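Local coordinates for uncharacterized protein (Staphylococcus aureus, PDB 4YBV) that is a hot dog fold thioesterase and so probably hydrolyses acyl thioesters, although its natural substrate is not established, at residues 10-15 / 30-35; 23-28 / 53-58; 44-49 / 75-80; 90-93 / 99-102; 103-108 / 114-119. The protein carries 1 engineered substitution. All coordinates share one frame; numbering follows the deposited sequence.

Contact 1. Residues 10-15 / 30-35; sequences TFEMSI and TDKVKA. Engineered in segment 30-35: Ala35 (natural residue Gln).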
# COMPACT_ATOMS: atom_id res chain seq x y z
N THR A 10 6.14 -23.85 -10.76
CA THR A 10 7.22 -23.17 -11.45
C THR A 10 8.25 -22.65 -10.46
O THR A 10 9.45 -22.69 -10.72
CB THR A 10 6.70 -21.99 -12.29
OG1 THR A 10 5.70 -22.45 -13.20
CG2 THR A 10 7.83 -21.33 -13.04
N PHE A 11 7.77 -22.18 -9.30
CA PHE A 11 8.67 -21.58 -8.32
C PHE A 11 9.19 -22.62 -7.34
O PHE A 11 9.94 -22.29 -6.45
CB PHE A 11 7.98 -20.45 -7.53
CG PHE A 11 7.92 -19.11 -8.27
CD1 PHE A 11 8.35 -19.01 -9.59
CD2 PHE A 11 7.44 -17.96 -7.64
CE1 PHE A 11 8.30 -17.78 -10.27
CE2 PHE A 11 7.39 -16.73 -8.32
CZ PHE A 11 7.82 -16.65 -9.63
N GLU A 12 8.78 -23.87 -7.50
CA GLU A 12 9.20 -24.96 -6.59
C GLU A 12 8.87 -24.63 -5.14
O GLU A 12 9.73 -24.76 -4.24
CB GLU A 12 10.70 -25.22 -6.73
CG GLU A 12 11.11 -25.55 -8.15
CD GLU A 12 12.51 -26.12 -8.20
OE1 GLU A 12 12.84 -26.96 -7.33
OE2 GLU A 12 13.26 -25.72 -9.10
N MET A 13 7.63 -24.17 -4.93
CA MET A 13 7.14 -23.82 -3.59
C MET A 13 6.88 -25.07 -2.78
O MET A 13 6.34 -26.04 -3.31
CB MET A 13 5.85 -23.01 -3.67
CG MET A 13 6.00 -21.66 -4.42
SD MET A 13 4.51 -20.71 -4.17
CE MET A 13 4.80 -19.38 -5.33
N SER A 14 7.23 -25.04 -1.50
CA SER A 14 6.78 -26.13 -0.60
C SER A 14 6.16 -25.59 0.68
O SER A 14 6.68 -24.66 1.29
CB SER A 14 7.92 -27.10 -0.27
OG SER A 14 9.03 -26.41 0.27
N ILE A 15 5.02 -26.16 1.03
CA ILE A 15 4.33 -25.82 2.26
C ILE A 15 5.05 -26.48 3.42
O ILE A 15 4.97 -27.69 3.55
CB ILE A 15 2.88 -26.30 2.28
CG1 ILE A 15 2.10 -25.78 1.09
CG2 ILE A 15 2.19 -25.88 3.58
CD1 ILE A 15 2.14 -24.33 1.04
N THR A 30 16.60 -19.50 -7.24
CA THR A 30 17.29 -20.03 -8.42
C THR A 30 17.39 -18.95 -9.50
O THR A 30 16.75 -17.91 -9.37
CB THR A 30 16.57 -21.28 -8.97
OG1 THR A 30 15.27 -20.92 -9.44
CG2 THR A 30 16.42 -22.33 -7.86
N ASP A 31 18.20 -19.19 -10.54
CA ASP A 31 18.35 -18.24 -11.64
C ASP A 31 16.98 -17.87 -12.21
O ASP A 31 16.75 -16.72 -12.55
CB ASP A 31 19.24 -18.80 -12.77
CG ASP A 31 20.71 -18.94 -12.37
OD1 ASP A 31 21.24 -18.08 -11.62
OD2 ASP A 31 21.33 -19.94 -12.79
N LYS A 32 16.10 -18.87 -12.30
CA LYS A 32 14.72 -18.71 -12.77
C LYS A 32 13.90 -17.60 -12.12
O LYS A 32 13.03 -17.03 -12.79
CB LYS A 32 13.93 -20.03 -12.59
CG LYS A 32 13.80 -20.86 -13.86
CD LYS A 32 13.30 -22.28 -13.58
CE LYS A 32 11.90 -22.30 -12.99
NZ LYS A 32 11.54 -23.70 -12.59
N VAL A 33 14.13 -17.32 -10.84
CA VAL A 33 13.34 -16.32 -10.10
C VAL A 33 14.17 -15.10 -9.69
O VAL A 33 13.73 -14.26 -8.90
CB VAL A 33 12.68 -16.94 -8.82
CG1 VAL A 33 11.61 -17.91 -9.20
CG2 VAL A 33 13.71 -17.63 -7.96
N LYS A 34 15.39 -14.99 -10.23
CA LYS A 34 16.19 -13.81 -9.93
C LYS A 34 15.78 -12.62 -10.84
O LYS A 34 15.22 -12.82 -11.89
CB LYS A 34 17.69 -14.11 -10.10
CG LYS A 34 18.22 -15.08 -9.10
CD LYS A 34 19.74 -15.25 -9.22
CE LYS A 34 20.27 -16.21 -8.13
NZ LYS A 34 21.77 -16.20 -8.11
N ALA A 35 16.19 -11.44 -10.45
CA ALA A 35 16.13 -10.27 -11.24
C ALA A 35 17.46 -10.45 -12.02
O ALA A 35 18.28 -11.20 -11.61
CB ALA A 35 16.17 -9.03 -10.40
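Val33 sets its CG1 methyl over one face of the Phe11 ring, 3.8 Å from the ring centroid and displaced toward the rim on the side of CD1 and CE1. This is a CH-pi contact, with CG1 3.5 Å from Phe11 CD1. The valine holds CG1 anti to its own carbonyl carbon (chi1 -69°), which turns that methyl rather than CG2 to the ring. Beside this apolar pair lies a polar one: Lys32 NZ donates to the backbone carbonyl Thr10 O over 3.0 Å, arriving in the carbonyl plane. The lysine chain bends at its third torsion (chi3 64°), and the Lys32 and Thr10 side chains cross at about a right angle, Lys32 CE being 4.2 Å from Thr10 CG2. Glu12 OE2 stays 4.4 Å from Lys32 NZ, beyond a salt bridge, where a weak attraction is possible. The backbone behind these groups is shaped by two short features. Helix 7-10 ends in a Schellman motif with Glu12 at positive phi, and a 3-10 turn at 31-32 presents Lys32 and Val33 on the other side. Thr10 OG1 is hydrogen-bonded to Lys32 O of the second subunit, so this corner also belongs to a subunit interface. Within the chain, Phe11 packs on Met27 of strand 22-28 and on Ala44 of helix 42-60, while Val33 rests on Leu40 in the loop leading to that helix.

Contact 2. Residues 23-28 / 53-58; sequences VVISMP and CSLGSA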
# COMPACT_ATOMS: atom_id res chain seq x y z
N VAL A 23 0.34 -19.81 7.71
CA VAL A 23 0.92 -20.57 6.61
C VAL A 23 2.41 -20.28 6.45
O VAL A 23 2.84 -19.13 6.42
CB VAL A 23 0.19 -20.29 5.29
CG1 VAL A 23 0.84 -21.08 4.15
CG2 VAL A 23 -1.26 -20.67 5.41
N VAL A 24 3.21 -21.32 6.37
CA VAL A 24 4.62 -21.14 6.15
C VAL A 24 4.93 -21.85 4.83
O VAL A 24 4.77 -23.08 4.74
CB VAL A 24 5.47 -21.70 7.35
CG1 VAL A 24 6.96 -21.38 7.20
CG2 VAL A 24 4.93 -21.14 8.69
N ILE A 25 5.34 -21.08 3.82
CA ILE A 25 5.76 -21.64 2.51
C ILE A 25 7.12 -21.16 2.10
O ILE A 25 7.42 -19.99 2.26
CB ILE A 25 4.83 -21.20 1.36
CG1 ILE A 25 3.41 -21.11 1.79
CG2 ILE A 25 4.96 -22.12 0.18
CD1 ILE A 25 2.55 -20.78 0.62
N SER A 26 7.92 -22.02 1.51
CA SER A 26 9.26 -21.61 1.11
C SER A 26 9.55 -21.99 -0.34
O SER A 26 8.79 -22.74 -0.98
CB SER A 26 10.32 -22.24 2.04
OG SER A 26 10.23 -23.65 2.04
N MET A 27 10.66 -21.48 -0.86
CA MET A 27 11.06 -21.81 -2.24
C MET A 27 12.52 -21.51 -2.40
O MET A 27 13.05 -20.66 -1.68
CB MET A 27 10.21 -21.02 -3.26
CG MET A 27 10.56 -19.53 -3.32
SD MET A 27 9.45 -18.58 -4.43
CE MET A 27 10.28 -17.04 -4.48
N PRO A 28 13.20 -22.22 -3.33
CA PRO A 28 14.63 -21.99 -3.61
C PRO A 28 14.89 -20.73 -4.43
O PRO A 28 14.14 -20.43 -5.34
CB PRO A 28 15.04 -23.22 -4.42
CG PRO A 28 13.78 -23.68 -5.10
CD PRO A 28 12.67 -23.36 -4.10
N CYS A 53 -1.05 -16.20 1.63
CA CYS A 53 -2.31 -15.88 2.29
C CYS A 53 -3.55 -16.36 1.52
O CYS A 53 -4.60 -16.56 2.12
CB CYS A 53 -2.41 -14.39 2.63
SG CYS A 53 -1.88 -13.21 1.49
N SER A 54 -3.42 -16.62 0.22
CA SER A 54 -4.45 -17.35 -0.52
C SER A 54 -4.71 -18.77 0.08
O SER A 54 -5.87 -19.16 0.35
CB SER A 54 -4.05 -17.44 -2.00
OG SER A 54 -5.03 -18.10 -2.78
N LEU A 55 -3.63 -19.54 0.27
CA LEU A 55 -3.72 -20.84 0.94
C LEU A 55 -4.33 -20.71 2.34
O LEU A 55 -5.20 -21.50 2.72
CB LEU A 55 -2.34 -21.48 1.02
CG LEU A 55 -1.78 -21.90 -0.33
CD1 LEU A 55 -0.33 -22.29 -0.22
CD2 LEU A 55 -2.59 -23.02 -0.97
N GLY A 56 -3.87 -19.72 3.11
CA GLY A 56 -4.42 -19.50 4.45
C GLY A 56 -5.92 -19.26 4.47
O GLY A 56 -6.67 -19.93 5.23
N SER A 57 -6.37 -18.32 3.65
CA SER A 57 -7.77 -17.99 3.65
C SER A 57 -8.59 -19.18 3.15
O SER A 57 -9.69 -19.44 3.67
CB SER A 57 -8.04 -16.75 2.80
OG SER A 57 -7.64 -15.59 3.50
N ALA A 58 -8.05 -19.92 2.17
CA ALA A 58 -8.71 -21.13 1.69
C ALA A 58 -8.86 -22.16 2.82
O ALA A 58 -9.90 -22.79 2.95
CB ALA A 58 -7.94 -21.74 0.52
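Ile25 and Leu55 meet end to end, their side chains crossing at about a right angle, with Ile25 CD1 only 3.4 Å from Leu55 CD1. That separation is shorter than usual for two methyl carbons, so the packing here is tight. Leu55 reaches from the helix toward the strand with CG anti to its carbonyl carbon (chi1 -68°), and Ile25 extends its CG1 branch to meet it. Val23 approaches the helix differently, laying a methyl against backbone instead of against another side chain. Its CG2 lies 3.5 Å from Gly56 CA and 3.6 Å from Gly56 N, and the nearest CA pair across the contact is Val23 with Gly56, at 5.9 Å. The other valine branch, CG1, is turned to the leucine, 4.5 Å from Leu55 CB. A side chain on Gly56 would begin tight against Val23 CG2, so its absence is consistent with the close approach. In the hot dog fold a long central helix, here 42-60, is wrapped by a curved antiparallel sheet, and strand 22-28 forms part of that wrapping. The axes of the two segments approach to 8.5 Å at 146°, so strand and helix run roughly antiparallel. No hydrogen bond joins them; the contact is held by apolar packing. On the sheet side, Val23 and Ile25 are bonded through their backbones to Ala90 and Ala88 of strand 85-95. Ile15 of strand 14-19 also packs on Leu55, while Ile25 further touches Leu48, Thr51 and Ala52 on the same helix.

Contact 3. Residues 44-49 / 75-80; sequences ASIALG and ANHIHS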
# COMPACT_ATOMS: atom_id res chain seq x y z
N ALA A 44 8.85 -12.15 -7.35
CA ALA A 44 8.81 -13.56 -7.00
C ALA A 44 8.48 -13.67 -5.49
O ALA A 44 7.62 -14.45 -5.10
CB ALA A 44 10.18 -14.24 -7.33
N SER A 45 9.19 -12.88 -4.69
CA SER A 45 8.95 -12.79 -3.25
C SER A 45 7.47 -12.47 -2.99
O SER A 45 6.78 -13.19 -2.26
CB SER A 45 9.85 -11.72 -2.62
OG SER A 45 9.76 -11.72 -1.21
N ILE A 46 6.98 -11.40 -3.63
CA ILE A 46 5.59 -11.00 -3.47
C ILE A 46 4.63 -12.12 -3.89
O ILE A 46 3.64 -12.38 -3.19
CB ILE A 46 5.24 -9.70 -4.28
CG1 ILE A 46 5.92 -8.48 -3.66
CG2 ILE A 46 3.72 -9.47 -4.33
CD1 ILE A 46 5.84 -7.18 -4.55
N ALA A 47 4.94 -12.82 -4.99
CA ALA A 47 4.07 -13.91 -5.47
C ALA A 47 4.00 -15.06 -4.41
O ALA A 47 2.93 -15.63 -4.17
CB ALA A 47 4.58 -14.46 -6.77
N LEU A 48 5.15 -15.37 -3.82
CA LEU A 48 5.18 -16.33 -2.69
C LEU A 48 4.24 -15.86 -1.57
O LEU A 48 3.40 -16.62 -1.09
CB LEU A 48 6.59 -16.49 -2.18
CG LEU A 48 6.86 -17.53 -1.07
CD1 LEU A 48 6.66 -18.94 -1.60
CD2 LEU A 48 8.28 -17.35 -0.60
N GLY A 49 4.36 -14.59 -1.16
CA GLY A 49 3.45 -14.03 -0.16
C GLY A 49 1.96 -14.13 -0.47
O GLY A 49 1.12 -14.55 0.38
N ALA A 75 3.73 -4.35 -0.25
CA ALA A 75 5.03 -4.92 0.10
C ALA A 75 6.14 -3.86 0.24
O ALA A 75 6.20 -2.90 -0.54
CB ALA A 75 5.43 -5.91 -0.96
N ASN A 76 7.01 -4.05 1.24
CA ASN A 76 8.28 -3.35 1.37
C ASN A 76 9.37 -4.36 1.17
O ASN A 76 9.42 -5.41 1.84
CB ASN A 76 8.50 -2.71 2.76
CG ASN A 76 7.83 -1.38 2.91
OD1 ASN A 76 6.62 -1.31 3.17
ND2 ASN A 76 8.60 -0.30 2.83
N HIS A 77 10.29 -4.02 0.28
CA HIS A 77 11.47 -4.81 0.03
C HIS A 77 12.58 -4.32 0.97
O HIS A 77 12.80 -3.10 1.07
CB HIS A 77 11.86 -4.69 -1.47
CG HIS A 77 10.82 -5.26 -2.41
ND1 HIS A 77 10.39 -6.57 -2.34
CD2 HIS A 77 10.14 -4.69 -3.44
CE1 HIS A 77 9.50 -6.79 -3.30
NE2 HIS A 77 9.32 -5.66 -3.97
N ILE A 78 13.26 -5.24 1.66
CA ILE A 78 14.20 -4.88 2.73
C ILE A 78 15.62 -5.30 2.39
O ILE A 78 16.37 -4.51 1.86
CB ILE A 78 13.83 -5.53 4.10
CG1 ILE A 78 12.38 -5.26 4.49
CG2 ILE A 78 14.78 -5.05 5.22
CD1 ILE A 78 12.08 -3.81 4.70
N HIS A 79 15.98 -6.54 2.69
CA HIS A 79 17.27 -7.09 2.27
C HIS A 79 17.08 -7.91 1.02
O HIS A 79 15.98 -8.09 0.55
CB HIS A 79 17.90 -7.97 3.36
CG HIS A 79 18.35 -7.20 4.56
ND1 HIS A 79 17.59 -7.10 5.71
CD2 HIS A 79 19.50 -6.52 4.80
CE1 HIS A 79 18.25 -6.38 6.60
NE2 HIS A 79 19.41 -6.02 6.08
N SER A 80 18.19 -8.42 0.49
CA SER A 80 18.15 -9.24 -0.71
C SER A 80 18.50 -10.67 -0.37
O SER A 80 18.99 -10.98 0.73
CB SER A 80 19.10 -8.70 -1.77
OG SER A 80 20.45 -8.83 -1.35
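Ile46 sets its CG1 branch in the corner formed by Ala75 and the imidazole of His77, and it has more surface buried here than either partner. Both outer carbons of the branch touch the alanine methyl: Ile46 CG1 and Ile46 CD1 each lie 3.8 Å from Ala75 CB. The branch starts anti to the carbonyl carbon (chi1 -70°) and continues extended (chi2 170°), which carries CD1 on to the histidine. There Ile46 CD1 reaches His77 NE2 at 3.8 Å and His77 CE1 at 3.9 Å, and the two side chains cross at about a right angle. His77 leaves the strand without aiming at the helix, yet its ring end swings back to meet the isoleucine. The contact joins the central helix 42-60 to strand 67-77, an outermost strand of the sheet within one chain. The hot dog fold commonly pairs such strands between subunits, and here Ala75 and Asn76 indeed pair with a strand of the second subunit, so the antiparallel sheet runs on across the interface. Ile46 also packs on Ile46 of the second subunit. His77 NE2 is hydrogen-bonded to Glu50 OE1 of that subunit, a bond that would limit rotation of the imidazole beside the isoleucine methyl. Met117 of the adjacent strand 113-124 also packs against Ala75, and Thr115 touches His77.

Contact 4. Residues 90-93 / 99-102; sequences AEII and THVW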
# COMPACT_ATOMS: atom_id res chain seq x y z
N ALA A 90 2.89 -16.31 6.73
CA ALA A 90 1.67 -15.56 6.70
C ALA A 90 0.90 -15.80 8.01
O ALA A 90 0.58 -16.94 8.33
CB ALA A 90 0.81 -15.95 5.50
N GLU A 91 0.59 -14.74 8.75
CA GLU A 91 -0.25 -14.87 9.95
C GLU A 91 -1.47 -13.98 9.79
O GLU A 91 -1.33 -12.81 9.42
CB GLU A 91 0.52 -14.49 11.22
CG GLU A 91 1.97 -14.97 11.26
CD GLU A 91 2.76 -14.36 12.43
OE1 GLU A 91 2.12 -13.90 13.40
OE2 GLU A 91 4.02 -14.35 12.38
N ILE A 92 -2.66 -14.50 10.05
CA ILE A 92 -3.86 -13.69 9.88
C ILE A 92 -3.94 -12.57 10.95
O ILE A 92 -3.55 -12.76 12.10
CB ILE A 92 -5.13 -14.55 9.90
CG1 ILE A 92 -6.29 -13.74 9.35
CG2 ILE A 92 -5.40 -15.14 11.36
CD1 ILE A 92 -7.43 -14.54 8.87
N ILE A 93 -4.43 -11.41 10.53
CA ILE A 93 -4.57 -10.21 11.37
C ILE A 93 -6.03 -10.04 11.68
O ILE A 93 -6.41 -9.62 12.75
CB ILE A 93 -4.10 -8.86 10.67
CG1 ILE A 93 -2.72 -8.95 10.04
CG2 ILE A 93 -4.12 -7.67 11.64
CD1 ILE A 93 -2.37 -7.68 9.25
N THR A 99 -13.96 -10.20 4.24
CA THR A 99 -12.54 -10.08 3.93
C THR A 99 -11.62 -10.63 5.04
O THR A 99 -11.93 -10.55 6.23
CB THR A 99 -12.16 -8.61 3.63
OG1 THR A 99 -12.42 -7.82 4.78
CG2 THR A 99 -12.99 -8.05 2.48
N HIS A 100 -10.48 -11.19 4.63
CA HIS A 100 -9.39 -11.51 5.55
C HIS A 100 -8.22 -10.59 5.32
O HIS A 100 -7.87 -10.27 4.17
CB HIS A 100 -8.91 -12.95 5.39
CG HIS A 100 -9.96 -13.97 5.67
ND1 HIS A 100 -9.76 -15.32 5.42
CD2 HIS A 100 -11.22 -13.85 6.16
CE1 HIS A 100 -10.86 -15.98 5.74
NE2 HIS A 100 -11.75 -15.11 6.19
N VAL A 101 -7.57 -10.20 6.40
CA VAL A 101 -6.39 -9.38 6.27
C VAL A 101 -5.24 -10.15 6.85
O VAL A 101 -5.34 -10.61 7.99
CB VAL A 101 -6.59 -8.02 6.97
CG1 VAL A 101 -5.32 -7.22 7.01
CG2 VAL A 101 -7.72 -7.26 6.27
N TRP A 102 -4.17 -10.34 6.07
CA TRP A 102 -2.98 -11.13 6.44
C TRP A 102 -1.71 -10.33 6.56
O TRP A 102 -1.45 -9.41 5.75
CB TRP A 102 -2.71 -12.24 5.40
CG TRP A 102 -3.70 -13.34 5.37
CD1 TRP A 102 -4.90 -13.36 4.73
CD2 TRP A 102 -3.58 -14.61 6.04
NE1 TRP A 102 -5.54 -14.57 4.95
CE2 TRP A 102 -4.74 -15.34 5.76
CE3 TRP A 102 -2.59 -15.18 6.84
CZ2 TRP A 102 -4.95 -16.64 6.26
CZ3 TRP A 102 -2.80 -16.48 7.33
CH2 TRP A 102 -3.98 -17.18 7.03
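One face of the Trp102 indole is covered by Ile92, whose CB stands 3.9 Å from the centroid of the six-membered ring and only 6° off the ring normal, a CH-pi contact. The backbone of the same strand comes close too, with Ile92 N 3.3 Å from Trp102 CE3. At the rim, Ala90 O lies near the ring plane, 3.6 Å from Trp102 CZ3, and Ala90 CB touches Trp102 CE3. The flat ring of His100 is met obliquely by Ile92 CD1, which the isoleucine carries there by holding CG1 anti to its backbone N (chi1 -165°). Ile92 and Trp102 form a non-hydrogen-bonded antiparallel pair of hairpin 85-95/99-107. Next to them Ile93 N donates to Val101 O at 2.8 Å, while Ile93 CD1 packs on Val101 CG1 at 3.7 Å. Trp102 NE1 and His100 ND1 are both hydrogen-bonded to Ser57 OG on helix 42-60. The indole is thus fixed by apolar cover on its face and by a polar tie at its N-H, so that one helix hydroxyl satisfies two buried ring nitrogens.

Contact 5. Residues 103-108 / 114-119; sequences DIKIKN and ITVMRG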
# COMPACT_ATOMS: atom_id res chain seq x y z
N ASP A 103 -0.86 -10.73 7.49
CA ASP A 103 0.47 -10.17 7.62
C ASP A 103 1.47 -11.19 7.10
O ASP A 103 1.37 -12.33 7.46
CB ASP A 103 0.76 -9.85 9.08
CG ASP A 103 1.80 -8.80 9.25
OD1 ASP A 103 1.41 -7.61 9.17
OD2 ASP A 103 2.98 -9.15 9.45
N ILE A 104 2.40 -10.81 6.22
CA ILE A 104 3.36 -11.78 5.69
C ILE A 104 4.78 -11.28 5.83
O ILE A 104 5.10 -10.17 5.39
CB ILE A 104 3.12 -12.13 4.20
CG1 ILE A 104 1.66 -12.44 3.89
CG2 ILE A 104 3.97 -13.33 3.77
CD1 ILE A 104 0.92 -11.30 3.24
N LYS A 105 5.64 -12.09 6.43
CA LYS A 105 7.04 -11.74 6.52
C LYS A 105 7.88 -12.78 5.77
O LYS A 105 7.74 -13.97 5.97
CB LYS A 105 7.47 -11.62 7.99
CG LYS A 105 6.86 -10.38 8.68
CD LYS A 105 7.28 -10.33 10.15
CE LYS A 105 6.90 -9.01 10.79
NZ LYS A 105 5.47 -8.64 10.54
N ILE A 106 8.74 -12.31 4.88
CA ILE A 106 9.54 -13.19 4.05
C ILE A 106 11.00 -12.96 4.34
O ILE A 106 11.50 -11.82 4.25
CB ILE A 106 9.25 -13.00 2.56
CG1 ILE A 106 7.71 -12.94 2.40
CG2 ILE A 106 9.89 -14.12 1.78
CD1 ILE A 106 7.17 -12.86 1.01
N LYS A 107 11.64 -14.06 4.74
CA LYS A 107 13.02 -14.07 5.20
C LYS A 107 13.91 -14.94 4.37
O LYS A 107 13.44 -15.91 3.77
CB LYS A 107 13.10 -14.57 6.67
CG LYS A 107 12.33 -13.71 7.64
CD LYS A 107 12.45 -14.20 9.08
CE LYS A 107 11.75 -13.22 9.99
NZ LYS A 107 11.70 -13.79 11.37
N ASN A 108 15.20 -14.63 4.36
CA ASN A 108 16.18 -15.52 3.73
C ASN A 108 16.78 -16.48 4.76
O ASN A 108 16.28 -16.56 5.89
CB ASN A 108 17.30 -14.74 3.00
CG ASN A 108 18.11 -13.81 3.92
OD1 ASN A 108 18.08 -13.91 5.17
ND2 ASN A 108 18.85 -12.89 3.29
N ILE A 114 13.46 -10.10 3.97
CA ILE A 114 13.64 -9.78 2.57
C ILE A 114 12.48 -8.89 2.10
O ILE A 114 12.68 -7.93 1.35
CB ILE A 114 13.72 -11.07 1.72
CG1 ILE A 114 14.90 -11.91 2.18
CG2 ILE A 114 13.93 -10.76 0.28
CD1 ILE A 114 16.20 -11.18 2.13
N THR A 115 11.28 -9.24 2.56
CA THR A 115 10.03 -8.55 2.16
C THR A 115 9.05 -8.58 3.30
O THR A 115 8.88 -9.62 3.92
CB THR A 115 9.34 -9.22 0.95
OG1 THR A 115 10.28 -9.31 -0.14
CG2 THR A 115 8.15 -8.41 0.46
N VAL A 116 8.35 -7.50 3.55
CA VAL A 116 7.30 -7.45 4.55
C VAL A 116 6.06 -7.03 3.79
O VAL A 116 6.12 -6.15 2.99
CB VAL A 116 7.62 -6.57 5.74
CG1 VAL A 116 7.98 -5.20 5.30
CG2 VAL A 116 6.44 -6.47 6.63
N MET A 117 4.96 -7.72 4.00
CA MET A 117 3.78 -7.54 3.24
C MET A 117 2.48 -7.61 3.95
O MET A 117 2.36 -8.29 4.93
CB MET A 117 3.66 -8.76 2.32
CG MET A 117 4.26 -8.76 0.97
SD MET A 117 4.02 -10.25 -0.03
CE MET A 117 2.37 -10.15 -0.61
N ARG A 118 1.49 -6.95 3.40
CA ARG A 118 0.13 -7.16 3.95
C ARG A 118 -0.75 -7.51 2.78
O ARG A 118 -0.58 -6.96 1.68
CB ARG A 118 -0.39 -5.91 4.72
CG ARG A 118 -1.70 -6.11 5.54
CD ARG A 118 -1.97 -4.94 6.52
NE ARG A 118 -2.34 -3.78 5.74
CZ ARG A 118 -1.55 -2.74 5.50
NH1 ARG A 118 -0.34 -2.66 6.06
NH2 ARG A 118 -1.97 -1.77 4.71
N GLY A 119 -1.66 -8.45 2.97
CA GLY A 119 -2.62 -8.78 1.94
C GLY A 119 -4.07 -8.82 2.38
O GLY A 119 -4.40 -9.25 3.47
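Strands 99-107 and 113-124 form an antiparallel hairpin of the hot dog sheet, and a classic beta bulge interrupts their pairing where Ile114 and Thr115 both face Ile106. Ile106 O accepts two backbone bonds there, from Ile114 N at 2.6 Å and from Thr115 N at 3.1 Å. Beyond the bulge the pairing is regular: Ile106 N donates to Thr115 O, and Ile104 with Met117 makes a reciprocal pair in which Ile104 N reaches Met117 O and Met117 N reaches Ile104 O, each at 2.8 Å. Ile104, Ile106, Thr115 and Met117 share the face turned to helix 42-60. On it Ile104 CD1 lies 3.8 Å from Met117 CB, the two side chains set at a slant, and Ile106 CD1 approaches Met117 SD at 4.2 Å. In the Ser45 conformer described, Thr115 OG1 is hydrogen-bonded to Ser45 OG of the helix. At the turn end Ile114, with CG1 anti to its carbonyl carbon (chi1 -60°), lays that branch across Asn108 at about a right angle, Ile114 CD1 lying 3.4 Å from Asn108 ND2. Asn108 OD1 accepts from the backbone N atoms of Lys110 and Gln112, holding that side chain across the turn. The other face carries Asp103, Lys105, Val116 and Arg118. Lys105 NZ forms a salt bridge with Asp103 OD2 at 2.8 Å, and Arg118 is hydrogen-bonded to Asn74 and Asn76 of the third subunit. The hairpin therefore divides its chemistry: a mainly apolar side, with a hydroxyl tie in that conformer, meets the helix, and a side carrying most of the charge includes polar bonds to another subunit.

How the contacts relate
Contact 1 closes along the chain before contacts 3, 4 and 5 open, whereas the segments of contact 2 alternate with those of contacts 1 and 3. All five reach one antiparallel sheet, and contacts 2 and 3 place different turns of helix 42-60 against it. Contacts 4 and 5 share strand 99-107 and have centres about 12 Å apart. Contacts 3 and 5 are closer, about 6 Å between centres, and meet where strands 67-77 and 113-124 are neighbours. The widest separation is between contacts 1 and 4, about 24 Å between centres on opposite sides of the chain's centre. Contacts 1 and 3 touch the second subunit, into which the sheet continues, while contacts 3, 4 and 5 meet the third.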